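Local coordinates for lysosome-associated membrane glycoprotein 1 (Mus musculus, PDB 5GV0) that is a heavily glycosylated lysosomal membrane protein whose luminal domains, including this membrane-proximal one, probably take part in assembly with other copies in the membrane, at residues F82-V87 and E125-S130. Numbering follows the deposited sequence.
Sequences FFLQGV and EHIFVS. With NAG (2-acetamido-2-deoxy-beta-D-glucopyranose), chain D.
Two beta sheets of the luminal domain face each other here, and Leu84 and Val87 of strand 81-92 meet Ile127 and Val129 of segment 125-130 in the apolar layer between them. All four side chains are buried. Leu84 CD2 lies 3.9 Å from Ile127 CD1, a methyl-to-methyl contact made by the far ends of two chains that slant across each other. Ile127 extends that far because its CD1 is anti to CA (chi2 174°), which stretches the CG1 branch toward the opposite sheet. Val87 and Val129 meet at about a right angle: Val87 CG1 fits against both methyls of Val129, 4.1 Å from CG2 and equally far from CG1. The partners are spaced three residues apart on strand 81-92 and two apart in 125-130; between Leu84 and Val87, Gln85 and Gly86 form a classic beta bulge opposite Gln72, so both apolar residues point inward. Leu71 touches Leu84 and Val87 from strand 67-76, while Leu135 and Val137 of strand 133-138 pack on Val87 and Ile127 respectively. At Val129 the chain turns a corner, and Val129 O accepts a hydrogen bond from Asn105 ND2. There the attached N-acetylglucosamine places its acetamide oxygen O7 in the plane of the Phe128 ring, at its edge, 3.4 Å from CE1, while Ser130 O sits over one ring face toward the rim. Aliphatic side chains meeting between two sheets in this way are consistent with the beta-prism fold of LAMP luminal domains.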
# COMPACT_ATOMS: atom_id res chain seq x y z
N PHE A 82 12.27 7.81 1.58
CA PHE A 82 10.85 7.72 1.23
C PHE A 82 10.18 6.66 2.09
O PHE A 82 10.85 5.81 2.68
CB PHE A 82 10.65 7.42 -0.26
CG PHE A 82 11.10 6.04 -0.69
CD1 PHE A 82 10.26 4.94 -0.57
CD2 PHE A 82 12.37 5.86 -1.22
CE1 PHE A 82 10.69 3.68 -0.97
CE2 PHE A 82 12.79 4.60 -1.62
CZ PHE A 82 11.96 3.52 -1.49
N PHE A 83 8.86 6.71 2.14
CA PHE A 83 8.10 5.82 2.99
C PHE A 83 6.63 5.87 2.64
O PHE A 83 6.15 6.85 2.06
CB PHE A 83 8.30 6.17 4.49
CG PHE A 83 8.15 7.64 4.79
CD1 PHE A 83 6.92 8.18 5.10
CD2 PHE A 83 9.26 8.47 4.76
CE1 PHE A 83 6.78 9.53 5.37
CE2 PHE A 83 9.13 9.82 5.03
CZ PHE A 83 7.89 10.35 5.34
N LEU A 84 5.92 4.80 2.98
CA LEU A 84 4.46 4.80 2.96
C LEU A 84 4.00 5.71 4.09
O LEU A 84 4.32 5.45 5.26
CB LEU A 84 3.92 3.39 3.14
CG LEU A 84 2.39 3.27 3.19
CD1 LEU A 84 1.80 3.49 1.80
CD2 LEU A 84 1.98 1.93 3.74
N GLN A 85 3.28 6.78 3.75
CA GLN A 85 2.83 7.72 4.77
C GLN A 85 1.32 7.69 4.96
O GLN A 85 0.81 8.19 5.96
CB GLN A 85 3.31 9.14 4.43
CG GLN A 85 2.69 9.77 3.21
CD GLN A 85 3.20 11.18 2.98
OE1 GLN A 85 3.91 11.75 3.82
NE2 GLN A 85 2.86 11.74 1.82
N GLY A 86 0.59 7.10 4.02
CA GLY A 86 -0.85 7.12 4.13
C GLY A 86 -1.56 5.98 3.45
O GLY A 86 -1.07 5.43 2.47
N VAL A 87 -2.72 5.63 3.98
CA VAL A 87 -3.62 4.66 3.38
C VAL A 87 -5.04 5.22 3.37
O VAL A 87 -5.49 5.77 4.38
CB VAL A 87 -3.59 3.31 4.14
CG1 VAL A 87 -4.81 2.45 3.80
CG2 VAL A 87 -2.29 2.58 3.87
N GLU A 125 4.30 -7.94 7.22
CA GLU A 125 4.14 -6.81 8.13
C GLU A 125 2.69 -6.38 8.20
O GLU A 125 2.08 -6.07 7.18
CB GLU A 125 5.01 -5.62 7.73
CG GLU A 125 4.94 -4.48 8.76
CD GLU A 125 5.71 -3.24 8.36
OE1 GLU A 125 6.36 -3.26 7.30
OE2 GLU A 125 5.66 -2.24 9.11
N HIS A 126 2.15 -6.34 9.41
CA HIS A 126 0.78 -5.90 9.61
C HIS A 126 0.78 -4.43 9.98
O HIS A 126 1.06 -4.07 11.12
CB HIS A 126 0.10 -6.74 10.69
CG HIS A 126 0.16 -8.21 10.42
ND1 HIS A 126 -0.64 -8.83 9.48
CD2 HIS A 126 0.92 -9.19 10.98
CE1 HIS A 126 -0.37 -10.13 9.47
NE2 HIS A 126 0.56 -10.37 10.37
N ILE A 127 0.50 -3.58 9.01
CA ILE A 127 0.53 -2.15 9.23
C ILE A 127 -0.80 -1.66 9.78
O ILE A 127 -1.83 -1.77 9.12
CB ILE A 127 0.86 -1.38 7.94
CG1 ILE A 127 2.21 -1.83 7.38
CG2 ILE A 127 0.87 0.12 8.22
CD1 ILE A 127 2.53 -1.22 6.02
N PHE A 128 -0.77 -1.14 11.00
CA PHE A 128 -1.96 -0.59 11.64
C PHE A 128 -2.45 0.63 10.87
O PHE A 128 -1.70 1.57 10.65
CB PHE A 128 -1.63 -0.22 13.10
CG PHE A 128 -2.79 0.32 13.90
CD1 PHE A 128 -3.18 1.65 13.77
CD2 PHE A 128 -3.44 -0.48 14.83
CE1 PHE A 128 -4.23 2.15 14.53
CE2 PHE A 128 -4.48 0.03 15.60
CZ PHE A 128 -4.87 1.34 15.45
N VAL A 129 -3.71 0.60 10.45
CA VAL A 129 -4.32 1.76 9.82
C VAL A 129 -5.36 2.36 10.77
O VAL A 129 -5.33 3.55 11.06
CB VAL A 129 -4.96 1.41 8.46
CG1 VAL A 129 -5.64 2.63 7.86
CG2 VAL A 129 -3.91 0.87 7.50
N SER A 130 -6.27 1.52 11.27
CA SER A 130 -7.16 1.89 12.37
C SER A 130 -7.31 0.69 13.29
O SER A 130 -6.78 -0.38 12.99
CB SER A 130 -8.53 2.33 11.86
OG SER A 130 -9.30 1.21 11.46
C1 NAG D . -2.60 6.05 12.47
C2 NAG D . -3.28 6.03 13.83
C3 NAG D . -2.31 6.54 14.89
C4 NAG D . -1.01 5.76 14.85
C5 NAG D . -0.44 5.76 13.43
C6 NAG D . 0.79 4.89 13.28
C7 NAG D . -5.72 6.27 13.99
C8 NAG D . -6.87 7.23 14.02
N2 NAG D . -4.51 6.81 13.85
O3 NAG D . -2.91 6.45 16.18
O4 NAG D . -0.06 6.39 15.71
O5 NAG D . -1.42 5.25 12.51
O6 NAG D . 0.56 3.58 13.80
O7 NAG D . -5.90 5.05 14.09